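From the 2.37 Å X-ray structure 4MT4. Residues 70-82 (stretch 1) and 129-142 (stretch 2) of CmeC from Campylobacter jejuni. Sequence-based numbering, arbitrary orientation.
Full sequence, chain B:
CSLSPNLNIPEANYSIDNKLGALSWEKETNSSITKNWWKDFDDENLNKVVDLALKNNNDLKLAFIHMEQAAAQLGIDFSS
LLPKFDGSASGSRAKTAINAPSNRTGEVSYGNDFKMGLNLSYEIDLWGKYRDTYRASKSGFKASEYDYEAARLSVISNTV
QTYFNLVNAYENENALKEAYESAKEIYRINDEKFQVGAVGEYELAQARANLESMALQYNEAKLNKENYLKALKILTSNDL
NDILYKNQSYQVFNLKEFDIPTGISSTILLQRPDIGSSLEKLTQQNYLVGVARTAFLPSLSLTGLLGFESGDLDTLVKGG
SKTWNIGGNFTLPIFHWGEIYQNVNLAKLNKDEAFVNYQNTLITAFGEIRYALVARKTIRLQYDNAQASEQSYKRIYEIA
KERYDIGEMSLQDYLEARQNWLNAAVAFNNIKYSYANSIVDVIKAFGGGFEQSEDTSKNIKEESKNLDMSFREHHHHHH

Stretch 1 70-82: AAAQLGIDFSSLL
Stretch 2 129-142: KYRDTYRASKSGFK

The one direct hydrogen bond between these two helices is very short: Ser137 OG donates to Asp77 OD2 at only 2.4 Å. Serine suits the site because it is small enough for the close approach of the helices and still carries a donor, which chi1 m (-65°) aims at Asp77, while the m rotamer of Asp77 (chi1 -71°, chi2 -30°) brings a carboxylate to meet it. The same oxygen accepts a second proton within its own helix, from Gln73 NE2 to Asp77 OD2 at 3.2 Å and nearly linear, Gln73 being t, p with chi3 47°.

Helix 70-79, with phi/psi near -68/-35, begins earlier in the chain, and a type I turn from Ser79 to Leu82 follows. Stretch 2 is helical, phi/psi averaging about -70/-36, and runs on beyond Lys142. The two run antiparallel at 168°, their axes approaching to 8.6 Å, so that CA atoms pair Ala70 with Phe141 (4.9 Å), Leu74 with Ser137 (5.2 Å), Asp77 with Tyr134 (5.2 Å) and Leu81 with Tyr130 (6.3 Å).

Small residues accommodate this closeness. Ala70 CB lies 3.8 Å from Phe141 CA, and the Phe141 ring (t, chi2 72°) lies against the small Ala71 side chain, CB to CE1 3.7 Å. Leu74 (t, p) is a knob among Tyr134, Ser137, Lys138 and Phe141, its CD1 3.5 Å from Tyr134 CE1. Tyr134 (t, chi2 78°) offers a broad apolar ring, which Phe78 (t, chi2 82°) meets obliquely: centroids 5.6 Å apart, planes at 59°, and Phe78 CB 3.6 Å from Tyr134 CE1. In the turn, Leu81 (m, t), branched and apolar, reaches back from a sideways CB to place CD2 3.8 Å from Tyr130 CB; Tyr130 is m, chi2 -79°.

Two waters bridge backbone carbonyls, which cannot bond each other because both are acceptors. One donates to Ala70 O (2.5 Å) and Ser137 O (2.8 Å), the other to Asp77 O and Tyr130 O (both 2.7 Å).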

# COMPACT_ATOMS: atom_id res chain seq x y z
N ALA B 70 3.01 -14.32 -16.86
CA ALA B 70 2.57 -15.59 -16.31
C ALA B 70 2.58 -16.67 -17.39
O ALA B 70 2.87 -17.84 -17.11
CB ALA B 70 1.18 -15.46 -15.70
N ALA B 71 2.26 -16.28 -18.61
CA ALA B 71 2.27 -17.20 -19.74
C ALA B 71 3.70 -17.60 -20.09
O ALA B 71 3.95 -18.73 -20.52
CB ALA B 71 1.60 -16.57 -20.95
N ALA B 72 4.63 -16.67 -19.89
CA ALA B 72 6.05 -16.93 -20.15
C ALA B 72 6.62 -17.90 -19.12
O ALA B 72 7.38 -18.80 -19.47
CB ALA B 72 6.83 -15.63 -20.15
N GLN B 73 6.25 -17.70 -17.86
CA GLN B 73 6.70 -18.58 -16.78
C GLN B 73 6.12 -19.97 -16.96
O GLN B 73 6.76 -20.97 -16.63
CB GLN B 73 6.30 -18.01 -15.42
CG GLN B 73 6.79 -18.84 -14.24
CD GLN B 73 8.30 -18.97 -14.20
OE1 GLN B 73 9.02 -17.99 -14.35
NE2 GLN B 73 8.78 -20.19 -14.00
N LEU B 74 4.91 -20.03 -17.50
CA LEU B 74 4.26 -21.29 -17.83
C LEU B 74 5.04 -22.05 -18.89
O LEU B 74 5.15 -23.28 -18.84
CB LEU B 74 2.83 -21.04 -18.30
CG LEU B 74 2.02 -22.29 -18.67
CD1 LEU B 74 1.91 -23.21 -17.47
CD2 LEU B 74 0.64 -21.90 -19.19
N GLY B 75 5.59 -21.31 -19.85
CA GLY B 75 6.38 -21.90 -20.92
C GLY B 75 7.71 -22.41 -20.41
O GLY B 75 8.22 -23.43 -20.89
N ILE B 76 8.28 -21.70 -19.44
CA ILE B 76 9.54 -22.09 -18.82
C ILE B 76 9.39 -23.41 -18.07
O ILE B 76 10.22 -24.31 -18.19
CB ILE B 76 10.05 -21.01 -17.84
CG1 ILE B 76 10.37 -19.72 -18.59
CG2 ILE B 76 11.28 -21.50 -17.10
CD1 ILE B 76 10.82 -18.59 -17.68
N ASP B 77 8.31 -23.53 -17.30
CA ASP B 77 8.08 -24.70 -16.47
C ASP B 77 7.62 -25.91 -17.28
O ASP B 77 7.75 -27.05 -16.83
CB ASP B 77 7.05 -24.39 -15.38
CG ASP B 77 7.60 -23.46 -14.32
OD1 ASP B 77 8.83 -23.49 -14.07
OD2 ASP B 77 6.81 -22.69 -13.73
N PHE B 78 7.07 -25.67 -18.47
CA PHE B 78 6.69 -26.76 -19.36
C PHE B 78 7.93 -27.46 -19.91
O PHE B 78 7.93 -28.67 -20.13
CB PHE B 78 5.83 -26.25 -20.52
CG PHE B 78 5.49 -27.31 -21.53
CD1 PHE B 78 4.45 -28.20 -21.31
CD2 PHE B 78 6.22 -27.43 -22.71
CE1 PHE B 78 4.13 -29.18 -22.23
CE2 PHE B 78 5.91 -28.41 -23.64
CZ PHE B 78 4.86 -29.28 -23.40
N SER B 79 8.98 -26.67 -20.13
CA SER B 79 10.21 -27.19 -20.72
C SER B 79 10.90 -28.19 -19.79
O SER B 79 11.63 -29.07 -20.25
CB SER B 79 11.17 -26.04 -21.04
OG SER B 79 11.63 -25.42 -19.86
N SER B 80 10.65 -28.06 -18.50
CA SER B 80 11.28 -28.93 -17.51
C SER B 80 10.71 -30.35 -17.52
O SER B 80 11.19 -31.22 -16.79
CB SER B 80 11.13 -28.32 -16.11
OG SER B 80 11.78 -27.06 -16.05
N LEU B 81 9.70 -30.58 -18.35
CA LEU B 81 9.10 -31.90 -18.51
C LEU B 81 9.80 -32.69 -19.61
O LEU B 81 9.48 -33.85 -19.86
CB LEU B 81 7.61 -31.78 -18.82
CG LEU B 81 6.75 -30.97 -17.85
CD1 LEU B 81 5.33 -30.86 -18.37
CD2 LEU B 81 6.77 -31.59 -16.47
N LEU B 82 10.76 -32.04 -20.28
CA LEU B 82 11.39 -32.63 -21.45
C LEU B 82 12.91 -32.67 -21.30
O LEU B 82 13.49 -31.85 -20.61
CB LEU B 82 11.00 -31.82 -22.70
CG LEU B 82 9.51 -31.75 -23.02
CD1 LEU B 82 9.23 -30.63 -24.02
CD2 LEU B 82 9.01 -33.08 -23.56
N LYS B 129 7.18 -33.85 -9.49
CA LYS B 129 7.82 -32.64 -8.98
C LYS B 129 7.73 -31.53 -10.03
O LYS B 129 7.47 -30.37 -9.70
CB LYS B 129 9.28 -32.90 -8.62
CG LYS B 129 10.07 -31.65 -8.29
CD LYS B 129 11.55 -31.95 -8.13
CE LYS B 129 12.35 -30.67 -7.91
NZ LYS B 129 13.81 -30.93 -7.83
N TYR B 130 7.94 -31.90 -11.28
CA TYR B 130 7.95 -30.94 -12.38
C TYR B 130 6.58 -30.84 -13.04
O TYR B 130 6.25 -29.82 -13.64
CB TYR B 130 9.01 -31.34 -13.41
CG TYR B 130 10.40 -31.43 -12.82
CD1 TYR B 130 11.15 -30.29 -12.58
CD2 TYR B 130 10.95 -32.66 -12.48
CE1 TYR B 130 12.42 -30.37 -12.03
CE2 TYR B 130 12.22 -32.75 -11.93
CZ TYR B 130 12.95 -31.60 -11.71
OH TYR B 130 14.21 -31.68 -11.17
N ARG B 131 5.77 -31.89 -12.91
CA ARG B 131 4.41 -31.85 -13.44
C ARG B 131 3.56 -30.89 -12.63
O ARG B 131 2.79 -30.11 -13.19
CB ARG B 131 3.78 -33.25 -13.43
CG ARG B 131 2.41 -33.30 -14.10
CD ARG B 131 1.90 -34.73 -14.25
NE ARG B 131 1.04 -35.14 -13.14
CZ ARG B 131 -0.29 -35.10 -13.18
NH1 ARG B 131 -1.00 -35.50 -12.13
NH2 ARG B 131 -0.92 -34.68 -14.27
N ASP B 132 3.71 -30.93 -11.31
CA ASP B 132 2.95 -30.05 -10.43
C ASP B 132 3.52 -28.63 -10.42
O ASP B 132 2.80 -27.67 -10.15
CB ASP B 132 2.90 -30.61 -9.00
CG ASP B 132 2.00 -31.82 -8.88
OD1 ASP B 132 1.26 -32.11 -9.85
OD2 ASP B 132 2.02 -32.48 -7.82
N THR B 133 4.81 -28.51 -10.69
CA THR B 133 5.42 -27.19 -10.87
C THR B 133 4.79 -26.51 -12.07
O THR B 133 4.50 -25.31 -12.05
CB THR B 133 6.95 -27.28 -11.06
OG1 THR B 133 7.56 -27.84 -9.89
CG2 THR B 133 7.54 -25.90 -11.31
N TYR B 134 4.55 -27.30 -13.12
CA TYR B 134 3.89 -26.83 -14.33
C TYR B 134 2.42 -26.50 -14.07
O TYR B 134 1.92 -25.46 -14.52
CB TYR B 134 4.01 -27.88 -15.44
CG TYR B 134 3.15 -27.59 -16.65
CD1 TYR B 134 3.53 -26.65 -17.59
CD2 TYR B 134 1.95 -28.27 -16.85
CE1 TYR B 134 2.75 -26.38 -18.70
CE2 TYR B 134 1.16 -28.01 -17.95
CZ TYR B 134 1.56 -27.06 -18.87
OH TYR B 134 0.78 -26.80 -19.97
N ARG B 135 1.74 -27.38 -13.35
CA ARG B 135 0.33 -27.19 -13.03
C ARG B 135 0.11 -25.97 -12.15
O ARG B 135 -0.91 -25.29 -12.25
CB ARG B 135 -0.24 -28.44 -12.36
CG ARG B 135 -0.34 -29.66 -13.26
CD ARG B 135 -0.41 -30.94 -12.43
NE ARG B 135 -1.72 -31.59 -12.51
CZ ARG B 135 -2.13 -32.54 -11.68
NH1 ARG B 135 -1.35 -32.94 -10.68
NH2 ARG B 135 -3.33 -33.08 -11.83
N ALA B 136 1.08 -25.69 -11.28
CA ALA B 136 1.01 -24.52 -10.41
C ALA B 136 1.10 -23.25 -11.24
O ALA B 136 0.38 -22.28 -11.00
CB ALA B 136 2.12 -24.56 -9.37
N SER B 137 1.99 -23.26 -12.23
CA SER B 137 2.14 -22.12 -13.14
C SER B 137 0.93 -21.97 -14.04
O SER B 137 0.59 -20.86 -14.46
CB SER B 137 3.41 -22.28 -13.98
OG SER B 137 4.56 -22.22 -13.17
N LYS B 138 0.28 -23.09 -14.36
CA LYS B 138 -0.92 -23.06 -15.18
C LYS B 138 -2.05 -22.39 -14.41
O LYS B 138 -2.87 -21.67 -14.99
CB LYS B 138 -1.32 -24.48 -15.59
CG LYS B 138 -2.22 -24.55 -16.81
CD LYS B 138 -2.36 -25.99 -17.30
CE LYS B 138 -3.03 -26.06 -18.67
NZ LYS B 138 -4.47 -25.68 -18.63
N SER B 139 -2.09 -22.63 -13.11
CA SER B 139 -3.07 -21.99 -12.24
C SER B 139 -2.69 -20.53 -11.99
O SER B 139 -3.55 -19.68 -11.79
CB SER B 139 -3.18 -22.74 -10.91
OG SER B 139 -3.59 -24.08 -11.12
N GLY B 140 -1.39 -20.26 -12.02
CA GLY B 140 -0.89 -18.90 -11.87
C GLY B 140 -1.25 -18.06 -13.07
O GLY B 140 -1.55 -16.87 -12.94
N PHE B 141 -1.23 -18.67 -14.25
CA PHE B 141 -1.60 -17.99 -15.49
C PHE B 141 -3.10 -17.71 -15.52
O PHE B 141 -3.52 -16.62 -15.90
CB PHE B 141 -1.19 -18.80 -16.71
CG PHE B 141 -1.81 -18.32 -17.99
CD1 PHE B 141 -1.38 -17.13 -18.58
CD2 PHE B 141 -2.83 -19.03 -18.61
CE1 PHE B 141 -1.95 -16.67 -19.75
CE2 PHE B 141 -3.40 -18.58 -19.78
CZ PHE B 141 -2.96 -17.40 -20.35
N LYS B 142 -3.89 -18.71 -15.14
CA LYS B 142 -5.34 -18.56 -15.08
C LYS B 142 -5.74 -17.47 -14.09
O LYS B 142 -6.72 -16.75 -14.29
CB LYS B 142 -6.01 -19.88 -14.71
CG LYS B 142 -6.01 -20.92 -15.82
CD LYS B 142 -6.86 -22.12 -15.44
CE LYS B 142 -6.96 -23.12 -16.59
NZ LYS B 142 -7.84 -24.27 -16.25
O HOH W 1 2.52 -18.85 -14.82
O HOH W 2 8.10 -27.98 -14.36